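Local coordinates for beta-galactoside alpha-2,6-sialyltransferase (Photobacterium sp., PDB 2Z4T), which transfers sialic acid from a CMP-linked donor to the galactose of beta-galactoside acceptors such as lactose, forming an alpha-2,6 linkage, at residues A[39-44]-A[74-79]; A[120-125]-A[199-204]; A[352-357]-A[397-402]. One frame throughout, in Å; residues are numbered along the deposited sequence.

Interaction 1: residues A[39-44]-A[74-79]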
loop_
_atom_site.group_PDB
_atom_site.type_symbol
_atom_site.label_atom_id
_atom_site.label_comp_id
_atom_site.label_asym_id
_atom_site.label_seq_id
_atom_site.Cartn_x
_atom_site.Cartn_y
_atom_site.Cartn_z
ATOM N N TYR A 39 19.833 -16.717 -16.948
ATOM C CA TYR A 39 19.899 -17.553 -18.121
ATOM C C TYR A 39 18.820 -17.120 -19.115
ATOM O O TYR A 39 17.675 -16.815 -18.734
ATOM C CB TYR A 39 19.712 -19.022 -17.722
ATOM C CG TYR A 39 19.598 -19.942 -18.915
ATOM C CD1 TYR A 39 18.363 -20.479 -19.288
ATOM C CD2 TYR A 39 20.722 -20.249 -19.698
ATOM C CE1 TYR A 39 18.246 -21.312 -20.397
ATOM C CE2 TYR A 39 20.613 -21.082 -20.816
ATOM C CZ TYR A 39 19.366 -21.603 -21.154
ATOM O OH TYR A 39 19.229 -22.412 -22.256
ATOM N N VAL A 40 19.199 -17.077 -20.387
ATOM C CA VAL A 40 18.291 -16.690 -21.453
ATOM C C VAL A 40 18.399 -17.711 -22.554
ATOM O O VAL A 40 19.506 -18.089 -22.959
ATOM C CB VAL A 40 18.676 -15.339 -22.094
ATOM C CG1 VAL A 40 17.565 -14.848 -22.995
ATOM C CG2 VAL A 40 18.994 -14.291 -21.040
ATOM N N ASN A 41 17.251 -18.147 -23.041
ATOM C CA ASN A 41 17.184 -18.908 -24.258
ATOM C C ASN A 41 16.117 -18.356 -25.201
ATOM O O ASN A 41 14.918 -18.440 -24.909
ATOM C CB ASN A 41 16.927 -20.371 -23.966
ATOM C CG ASN A 41 17.051 -21.210 -25.204
ATOM O OD1 ASN A 41 16.057 -21.508 -25.866
ATOM N ND2 ASN A 41 18.286 -21.538 -25.570
ATOM N N LEU A 42 16.564 -17.800 -26.325
ATOM C CA LEU A 42 15.684 -17.080 -27.248
ATOM C C LEU A 42 15.727 -17.625 -28.651
ATOM O O LEU A 42 16.800 -17.817 -29.220
ATOM C CB LEU A 42 16.065 -15.601 -27.318
ATOM C CG LEU A 42 15.800 -14.785 -26.061
ATOM C CD1 LEU A 42 16.475 -13.421 -26.187
ATOM C CD2 LEU A 42 14.287 -14.663 -25.737
ATOM N N GLU A 43 14.545 -17.841 -29.214
ATOM C CA GLU A 43 14.399 -18.241 -30.602
ATOM C C GLU A 43 14.530 -16.994 -31.454
ATOM O O GLU A 43 13.894 -15.997 -31.156
ATOM C CB GLU A 43 13.028 -18.890 -30.821
ATOM C CG GLU A 43 12.833 -20.222 -30.088
ATOM C CD GLU A 43 13.783 -21.315 -30.589
ATOM O OE1 GLU A 43 14.256 -22.114 -29.747
ATOM O OE2 GLU A 43 14.069 -21.364 -31.815
ATOM N N PRO A 44 15.370 -17.034 -32.501
ATOM C CA PRO A 44 15.586 -15.851 -33.340
ATOM C C PRO A 44 14.436 -15.541 -34.307
ATOM O O PRO A 44 14.262 -14.399 -34.707
ATOM C CB PRO A 44 16.832 -16.220 -34.134
ATOM C CG PRO A 44 16.821 -17.691 -34.201
ATOM C CD PRO A 44 16.187 -18.180 -32.942
ATOM N N SER A 74 23.973 -23.625 -31.885
ATOM C CA SER A 74 22.553 -23.918 -31.841
ATOM C C SER A 74 21.798 -22.718 -32.409
ATOM O O SER A 74 22.308 -21.592 -32.363
ATOM C CB SER A 74 22.101 -24.250 -30.412
ATOM O OG SER A 74 22.071 -23.093 -29.605
ATOM N N ILE A 75 20.602 -22.952 -32.956
ATOM C CA ILE A 75 19.867 -21.856 -33.604
ATOM C C ILE A 75 19.184 -20.934 -32.588
ATOM O O ILE A 75 19.159 -19.726 -32.775
ATOM C CB ILE A 75 18.967 -22.297 -34.826
ATOM C CG1 ILE A 75 17.569 -22.683 -34.394
ATOM C CG2 ILE A 75 19.640 -23.367 -35.683
ATOM C CD1 ILE A 75 16.591 -21.540 -34.561
ATOM N N SER A 76 18.685 -21.480 -31.490
ATOM C CA SER A 76 18.240 -20.607 -30.425
ATOM C C SER A 76 19.437 -20.067 -29.626
ATOM O O SER A 76 20.443 -20.749 -29.457
ATOM C CB SER A 76 17.212 -21.294 -29.528
ATOM O OG SER A 76 17.837 -22.076 -28.543
ATOM N N LEU A 77 19.319 -18.827 -29.165
ATOM C CA LEU A 77 20.389 -18.138 -28.444
ATOM C C LEU A 77 20.391 -18.506 -26.966
ATOM O O LEU A 77 19.418 -18.270 -26.255
ATOM C CB LEU A 77 20.223 -16.623 -28.586
ATOM C CG LEU A 77 21.156 -15.729 -27.758
ATOM C CD1 LEU A 77 22.585 -15.678 -28.353
ATOM C CD2 LEU A 77 20.560 -14.331 -27.576
ATOM N N SER A 78 21.496 -19.074 -26.509
ATOM C CA SER A 78 21.627 -19.434 -25.118
ATOM C C SER A 78 22.809 -18.703 -24.473
ATOM O O SER A 78 23.962 -18.879 -24.883
ATOM C CB SER A 78 21.777 -20.942 -24.998
ATOM O OG SER A 78 21.184 -21.364 -23.794
ATOM N N VAL A 79 22.510 -17.852 -23.491
ATOM C CA VAL A 79 23.524 -17.084 -22.763
ATOM C C VAL A 79 23.145 -16.822 -21.315
ATOM O O VAL A 79 21.969 -16.778 -20.955
ATOM C CB VAL A 79 23.849 -15.718 -23.426
ATOM C CG1 VAL A 79 24.831 -15.912 -24.561
ATOM C CG2 VAL A 79 22.596 -15.015 -23.917
#
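Asn41 and Ser78 face each other as a non-hydrogen-bonded pair of a two-stranded antiparallel ladder within the immunoglobulin-like beta-sandwich domain. The strand axes run at 175° and come within 4.7 Å. Val40-Val79 and Leu42-Leu77, the flanking hydrogen-bonded pairs, each supply two backbone N-H...O bonds.

Asn41 reaches two serines from CB outwards. CB lies 4.0 Å from Leu77 O, whose carbonyl also receives a CA-H...O contact from Asn41 CA. With chi1 at -172°, CG stands anti to the backbone N and comes near Ser76 OG. ND2 at the tip donates to Ser76 OG at 3.1 Å, with that oxygen 21° out of the amide plane, and more weakly to Ser78 OG at 3.4 Å. One amide nitrogen thus bridges two serines of 74-79. Ser78 OG has a second donor, because Tyr39 OH bonds to it at 2.7 Å. The serine oxygen lies near the ring plane of Tyr39, at the edge, where Tyr39 CE2 is only 3.0 Å from Ser78 OG.

The opposite face of the ladder is apolar. Val40, Leu42, Leu77 and Val79 point to it and rest on neighbouring strands: Leu42 and Leu77 touch Val108 of strand 103-122, while Leu42 and Val79 touch Leu110. This polar outer face and apolar inner face fit a sandwich layer.

Beyond the ladder Pro44 crosses Ile75 at about a right angle, and Pro44 CD sits 3.8 Å from Ile75 CD1. The carbonyl oxygen of Ile75 takes a hydrogen bond from Trp57 NE1.

Interaction 2: residues A[120-125]-A[199-204]. With GAL (beta-D-galactopyranose), chain B; C5P (cytidine-5'-monophosphate), chain C.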
loop_
_atom_site.group_PDB
_atom_site.type_symbol
_atom_site.label_atom_id
_atom_site.label_comp_id
_atom_site.label_asym_id
_atom_site.label_seq_id
_atom_site.Cartn_x
_atom_site.Cartn_y
_atom_site.Cartn_z
ATOM N N TYR A 120 7.276 -5.150 1.088
ATOM C CA TYR A 120 6.146 -4.356 1.562
ATOM C C TYR A 120 5.478 -5.017 2.759
ATOM O O TYR A 120 5.020 -6.163 2.659
ATOM C CB TYR A 120 5.085 -4.222 0.471
ATOM C CG TYR A 120 5.557 -3.754 -0.900
ATOM C CD1 TYR A 120 5.399 -2.427 -1.282
ATOM C CD2 TYR A 120 6.106 -4.654 -1.821
ATOM C CE1 TYR A 120 5.800 -1.975 -2.534
ATOM C CE2 TYR A 120 6.510 -4.224 -3.087
ATOM C CZ TYR A 120 6.345 -2.872 -3.434
ATOM O OH TYR A 120 6.719 -2.410 -4.666
ATOM N N VAL A 121 5.410 -4.302 3.884
ATOM C CA VAL A 121 4.894 -4.881 5.112
ATOM C C VAL A 121 3.848 -3.974 5.756
ATOM O O VAL A 121 4.095 -2.771 6.018
ATOM C CB VAL A 121 6.028 -5.174 6.135
ATOM C CG1 VAL A 121 5.502 -5.974 7.336
ATOM C CG2 VAL A 121 7.205 -5.926 5.476
ATOM N N ASP A 122 2.689 -4.563 6.041
ATOM C CA ASP A 122 1.642 -3.877 6.758
ATOM C C ASP A 122 0.542 -4.840 7.203
ATOM O O ASP A 122 0.208 -5.800 6.505
ATOM C CB ASP A 122 1.040 -2.755 5.890
ATOM C CG ASP A 122 -0.130 -2.066 6.573
ATOM O OD1 ASP A 122 0.008 -1.677 7.756
ATOM O OD2 ASP A 122 -1.194 -1.926 5.943
ATOM N N HIS A 123 -0.044 -4.551 8.355
ATOM C CA HIS A 123 -1.065 -5.406 8.930
ATOM C C HIS A 123 -2.399 -4.674 8.883
ATOM O O HIS A 123 -3.437 -5.286 9.139
ATOM C CB HIS A 123 -0.732 -5.709 10.392
ATOM C CG HIS A 123 -0.835 -4.503 11.271
ATOM N ND1 HIS A 123 0.129 -3.513 11.285
ATOM C CD2 HIS A 123 -1.813 -4.093 12.116
ATOM C CE1 HIS A 123 -0.243 -2.556 12.118
ATOM N NE2 HIS A 123 -1.417 -2.883 12.633
ATOM N N ALA A 124 -2.363 -3.372 8.584
ATOM C CA ALA A 124 -3.546 -2.504 8.670
ATOM C C ALA A 124 -4.240 -2.379 7.312
ATOM O O ALA A 124 -4.274 -3.359 6.565
ATOM C CB ALA A 124 -3.171 -1.151 9.222
ATOM N N SER A 125 -4.798 -1.205 6.982
ATOM C CA SER A 125 -5.556 -1.051 5.718
ATOM C C SER A 125 -4.949 -0.018 4.791
ATOM O O SER A 125 -4.695 -0.294 3.610
ATOM C CB SER A 125 -7.014 -0.676 5.968
ATOM O OG SER A 125 -7.639 -1.596 6.840
ATOM N N SER A 199 9.184 -0.947 2.255
ATOM C CA SER A 199 7.983 -0.189 2.489
ATOM C C SER A 199 7.263 -0.689 3.735
ATOM O O SER A 199 7.049 -1.893 3.908
ATOM C CB SER A 199 7.044 -0.261 1.276
ATOM O OG SER A 199 5.940 0.623 1.450
ATOM N N SER A 200 6.862 0.246 4.588
ATOM C CA SER A 200 6.163 -0.115 5.800
ATOM C C SER A 200 5.125 0.895 6.234
ATOM O O SER A 200 5.246 2.097 5.953
ATOM C CB SER A 200 7.141 -0.314 6.957
ATOM O OG SER A 200 6.431 -0.519 8.172
ATOM N N ASN A 201 4.096 0.359 6.899
ATOM C CA ASN A 201 3.321 1.068 7.916
ATOM C C ASN A 201 4.269 1.957 8.755
ATOM O O ASN A 201 5.276 1.474 9.279
ATOM C CB ASN A 201 2.611 0.011 8.786
ATOM C CG ASN A 201 1.740 0.608 9.876
ATOM O OD1 ASN A 201 2.230 1.314 10.770
ATOM N ND2 ASN A 201 0.442 0.279 9.842
ATOM N N THR A 202 3.959 3.247 8.848
ATOM C CA THR A 202 4.832 4.208 9.515
ATOM C C THR A 202 4.967 3.944 11.014
ATOM O O THR A 202 6.095 3.713 11.507
ATOM C CB THR A 202 4.382 5.671 9.232
ATOM O OG1 THR A 202 4.365 5.890 7.811
ATOM C CG2 THR A 202 5.323 6.691 9.884
ATOM N N ALA A 203 3.835 3.962 11.733
ATOM C CA ALA A 203 3.818 3.753 13.201
ATOM C C ALA A 203 4.536 2.483 13.617
ATOM O O ALA A 203 5.127 2.439 14.702
ATOM C CB ALA A 203 2.397 3.734 13.750
ATOM N N HIS A 204 4.478 1.469 12.746
ATOM C CA HIS A 204 5.066 0.149 13.004
ATOM C C HIS A 204 6.371 -0.111 12.233
ATOM O O HIS A 204 6.783 -1.271 12.116
ATOM C CB HIS A 204 4.049 -0.949 12.649
ATOM C CG HIS A 204 2.852 -0.962 13.539
ATOM N ND1 HIS A 204 2.740 -1.809 14.620
ATOM C CD2 HIS A 204 1.731 -0.200 13.539
ATOM C CE1 HIS A 204 1.598 -1.570 15.242
ATOM N NE2 HIS A 204 0.974 -0.592 14.614
HETATM C C1 GAL B . -3.857 -2.767 15.704
HETATM C C2 GAL B . -2.597 -2.106 16.257
HETATM C C3 GAL B . -2.737 -0.590 16.153
HETATM C C4 GAL B . -3.135 -0.179 14.729
HETATM C C5 GAL B . -4.342 -0.974 14.225
HETATM C C6 GAL B . -4.632 -0.744 12.739
HETATM O O2 GAL B . -2.384 -2.532 17.594
HETATM O O3 GAL B . -1.520 0.042 16.522
HETATM O O4 GAL B . -2.023 -0.374 13.882
HETATM O O5 GAL B . -4.082 -2.348 14.375
HETATM O O6 GAL B . -5.072 0.571 12.467
HETATM O O3P C5P C . -11.191 3.626 10.692
HETATM P P C5P C . -9.718 3.666 10.526
HETATM O O1P C5P C . -9.143 2.422 11.186
HETATM O O2P C5P C . -9.126 5.018 10.870
HETATM O "O5'" C5P C . -9.472 3.556 8.968
HETATM C "C5'" C5P C . -8.211 3.240 8.420
HETATM C "C4'" C5P C . -8.498 2.828 6.978
HETATM O "O4'" C5P C . -9.351 1.675 6.962
HETATM C "C3'" C5P C . -9.280 3.865 6.192
HETATM O "O3'" C5P C . -8.445 4.810 5.533
HETATM C "C2'" C5P C . -9.953 3.012 5.153
HETATM O "O2'" C5P C . -9.008 2.569 4.177
HETATM C "C1'" C5P C . -10.296 1.756 5.887
HETATM N N1 C5P C . -11.679 1.808 6.355
HETATM C C2 C5P C . -12.728 1.499 5.447
HETATM N N3 C5P C . -14.022 1.516 5.855
HETATM C C4 C5P C . -14.339 1.840 7.138
HETATM C C5 C5P C . -13.320 2.153 8.063
HETATM C C6 C5P C . -11.979 2.122 7.642
HETATM O O2 C5P C . -12.487 1.217 4.264
HETATM N N4 C5P C . -15.644 1.835 7.511
#
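Ser199 CB lies 3.7 Å from Tyr120 CD1, where strands 199-201 and 120-122 run parallel, 6° apart in direction. Ser199 O accepts from Val121 N. Ser200 OG donates to Asn201 O and also bonds Asn208 ND2.

Asn201 uses three atoms. N donates to Val121 O. ND2 donates to Asp122 OD1 at 2.9 Å, with that oxygen almost in the amide plane and the approach nearly along the carboxylate C-O axis. From the other face of the carboxylate Ala124 N reaches the same oxygen, closing an Asx turn; Asp122 OD2 bonds Thr128 OG1, and Asn201 ND2 also bonds Asp232 OD2. Asn201 OD1 accepts from His204 N at 3.0 Å, an Asx motif, with His204 at the N-cap of helix 205-216.

The His204 ring offers a face to the edge of His123, planes at 71°, a T-shaped pair; His123 CG lies between its backbone N and carbonyl carbon (chi1 68°). Both NE2 atoms hydrogen-bond GAL O4, His123 NE2 at 2.9 Å and His204 NE2 at 3.1 Å. His123 NE2 also donates to GAL O5, and His204 NE2 pairs with GAL O3, in plane at the ring edge. Asp232 OD2 completes this acceptor site; His175 NE2 holds His204 ND1. Ala124 belongs to a magnesium site.

Strand 103-122 lies between strands 146-151 and 194-201, and helices 126-141 and 205-216 pack against the pair.

Interaction 3: residues A[352-357]-A[397-402]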
loop_
_atom_site.group_PDB
_atom_site.type_symbol
_atom_site.label_atom_id
_atom_site.label_comp_id
_atom_site.label_asym_id
_atom_site.label_seq_id
_atom_site.Cartn_x
_atom_site.Cartn_y
_atom_site.Cartn_z
ATOM N N SER A 352 -32.887 2.003 -7.516
ATOM C CA SER A 352 -33.939 2.714 -6.822
ATOM C C SER A 352 -33.937 4.203 -7.208
ATOM O O SER A 352 -32.912 4.759 -7.591
ATOM C CB SER A 352 -33.809 2.492 -5.317
ATOM O OG SER A 352 -34.542 3.436 -4.580
ATOM N N ASN A 353 -35.109 4.823 -7.160
ATOM C CA ASN A 353 -35.225 6.286 -7.256
ATOM C C ASN A 353 -34.427 7.049 -6.195
ATOM O O ASN A 353 -33.959 8.155 -6.449
ATOM C CB ASN A 353 -36.693 6.710 -7.127
ATOM C CG ASN A 353 -37.520 6.284 -8.308
ATOM O OD1 ASN A 353 -38.664 5.856 -8.156
ATOM N ND2 ASN A 353 -36.944 6.393 -9.507
ATOM N N LEU A 354 -34.301 6.455 -5.010
ATOM C CA LEU A 354 -33.775 7.156 -3.840
ATOM C C LEU A 354 -32.283 7.455 -3.991
ATOM O O LEU A 354 -31.551 6.655 -4.601
ATOM C CB LEU A 354 -34.064 6.371 -2.544
ATOM C CG LEU A 354 -35.509 5.875 -2.328
ATOM C CD1 LEU A 354 -35.693 5.288 -0.925
ATOM C CD2 LEU A 354 -36.543 6.968 -2.584
ATOM N N PRO A 355 -31.832 8.617 -3.462
ATOM C CA PRO A 355 -30.395 8.899 -3.406
ATOM C C PRO A 355 -29.762 7.852 -2.502
ATOM O O PRO A 355 -30.472 7.239 -1.721
ATOM C CB PRO A 355 -30.331 10.283 -2.756
ATOM C CG PRO A 355 -31.642 10.408 -1.984
ATOM C CD PRO A 355 -32.635 9.708 -2.870
ATOM N N ASN A 356 -28.458 7.628 -2.614
ATOM C CA ASN A 356 -27.814 6.565 -1.851
ATOM C C ASN A 356 -26.946 7.052 -0.710
ATOM O O ASN A 356 -26.173 8.009 -0.856
ATOM C CB ASN A 356 -27.001 5.686 -2.794
ATOM C CG ASN A 356 -27.788 5.313 -4.016
ATOM O OD1 ASN A 356 -28.909 4.809 -3.913
ATOM N ND2 ASN A 356 -27.237 5.603 -5.178
ATOM N N PHE A 357 -27.074 6.365 0.418
ATOM C CA PHE A 357 -26.408 6.728 1.653
ATOM C C PHE A 357 -25.491 5.583 2.051
ATOM O O PHE A 357 -25.932 4.438 2.095
ATOM C CB PHE A 357 -27.461 6.990 2.734
ATOM C CG PHE A 357 -26.931 6.965 4.145
ATOM C CD1 PHE A 357 -25.760 7.638 4.492
ATOM C CD2 PHE A 357 -27.644 6.313 5.143
ATOM C CE1 PHE A 357 -25.283 7.620 5.800
ATOM C CE2 PHE A 357 -27.190 6.305 6.458
ATOM C CZ PHE A 357 -26.010 6.958 6.793
ATOM N N SER A 397 -35.596 10.253 2.311
ATOM C CA SER A 397 -35.362 8.807 2.285
ATOM C C SER A 397 -34.214 8.436 1.332
ATOM O O SER A 397 -34.120 8.965 0.216
ATOM C CB SER A 397 -36.625 8.061 1.892
ATOM O OG SER A 397 -37.758 8.711 2.423
ATOM N N TYR A 398 -33.363 7.514 1.782
ATOM C CA TYR A 398 -32.186 7.058 1.045
ATOM C C TYR A 398 -32.194 5.558 0.968
ATOM O O TYR A 398 -32.734 4.906 1.842
ATOM C CB TYR A 398 -30.910 7.437 1.798
ATOM C CG TYR A 398 -30.513 8.875 1.655
ATOM C CD1 TYR A 398 -29.521 9.254 0.753
ATOM C CD2 TYR A 398 -31.140 9.867 2.411
ATOM C CE1 TYR A 398 -29.158 10.586 0.615
ATOM C CE2 TYR A 398 -30.797 11.204 2.272
ATOM C CZ TYR A 398 -29.803 11.554 1.383
ATOM O OH TYR A 398 -29.463 12.873 1.248
ATOM N N ASP A 399 -31.580 5.003 -0.070
ATOM C CA ASP A 399 -31.185 3.614 -0.047
ATOM C C ASP A 399 -29.972 3.494 0.867
ATOM O O ASP A 399 -29.003 4.270 0.767
ATOM C CB ASP A 399 -30.821 3.141 -1.442
ATOM C CG ASP A 399 -32.013 3.142 -2.387
ATOM O OD1 ASP A 399 -33.089 2.654 -1.981
ATOM O OD2 ASP A 399 -31.853 3.614 -3.539
ATOM N N LEU A 400 -30.047 2.512 1.759
ATOM C CA LEU A 400 -29.083 2.325 2.822
ATOM C C LEU A 400 -27.970 1.374 2.384
ATOM O O LEU A 400 -28.255 0.246 1.972
ATOM C CB LEU A 400 -29.807 1.761 4.041
ATOM C CG LEU A 400 -28.999 1.484 5.308
ATOM C CD1 LEU A 400 -28.224 2.716 5.775
ATOM C CD2 LEU A 400 -29.959 0.990 6.382
ATOM N N PHE A 401 -26.714 1.836 2.509
ATOM C CA PHE A 401 -25.500 1.073 2.183
ATOM C C PHE A 401 -24.544 1.046 3.365
ATOM O O PHE A 401 -24.478 2.001 4.156
ATOM C CB PHE A 401 -24.802 1.681 0.966
ATOM C CG PHE A 401 -25.567 1.489 -0.322
ATOM C CD1 PHE A 401 -25.174 0.524 -1.236
ATOM C CD2 PHE A 401 -26.674 2.262 -0.610
ATOM C CE1 PHE A 401 -25.865 0.327 -2.411
ATOM C CE2 PHE A 401 -27.390 2.076 -1.788
ATOM C CZ PHE A 401 -26.988 1.090 -2.693
ATOM N N PHE A 402 -23.796 -0.046 3.494
ATOM C CA PHE A 402 -22.894 -0.208 4.629
ATOM C C PHE A 402 -21.472 -0.527 4.209
ATOM O O PHE A 402 -21.258 -1.353 3.334
ATOM C CB PHE A 402 -23.438 -1.270 5.591
ATOM C CG PHE A 402 -22.513 -1.615 6.746
ATOM C CD1 PHE A 402 -22.172 -0.660 7.709
ATOM C CD2 PHE A 402 -22.017 -2.904 6.887
ATOM C CE1 PHE A 402 -21.346 -0.984 8.784
ATOM C CE2 PHE A 402 -21.196 -3.241 7.953
ATOM C CZ PHE A 402 -20.857 -2.280 8.912
#
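Phe357 O receives the shortest sound polar bond here, from Phe401 N at 2.7 Å, although the N-H...O angle is only 135°. Two further backbone bonds complete the parallel pattern: Asp399 N donates to Pro355 O, and Phe357 N to Asp399 O at 2.9 Å. The bridges are Asn356 with Asp399 and Phe357 with Leu400, so the strand 399-402 alternately gives and takes along one edge of strand 356-357.

At the entrance to the strands, Pro355 crosses Tyr398 at about a right angle. Pro355 CG stands over one face of the Tyr398 ring, 3.8 Å from its centroid and 21° off the normal, a CH-pi contact displaced toward the rim; Pro355 CB also lies near Tyr398 CE1. Phe357 adds a second apolar contact, its CB 3.6 Å from Tyr398 CB. Phe357 CG is anti to the backbone N (chi1 162°), and the ring beyond it runs beside Leu400, pointing the same way, with Phe357 CD2 3.7 Å from Leu400 CD1. Both also touch helix 371-386, Phe357 through Ala385 and Ile386, Leu400 through Ile382.

On the face opposite to Phe357 and Leu400, Asn356 CB lies 3.8 Å from Phe401 CE2, and the Phe401 ring makes an edge-to-face pair with Tyr349. In the preceding loop Ser352 OG accepts from Leu354 N, an ST turn. It lies near both carboxylate oxygens of Asp399, but these bonds are weak and the position of OD2 is doubtful. Ser352, Leu354, Asn356 and Asp399 join Tyr349 in a magnesium site seen in this structure, which therefore ties the loop to the start of both strands. Strand 356-360, helix 371-386 and strand 399-403 form a beta-alpha-beta unit of the parallel sheet, as expected for a Rossmann-like domain of the GT-B fold.

In the fold
The three contacts follow one another along the chain without overlapping. Interaction 1 belongs to the N-terminal immunoglobulin-like sandwich, its centre 42 Å from that of interaction 2 and 61 Å from that of interaction 3. Strand 103-122 links the first two: its early part backs the ladder of interaction 1, and its end is the 120-122 strand of interaction 2. Interactions 2 and 3 lie in separate sheets of the sialyltransferase region, with centres 35 Å apart and nearest atoms about 13 Å apart. The galactose and CMP sites lie between these sheets, in line with a GT-B enzyme, whereas interaction 1 is away from the annotated sites.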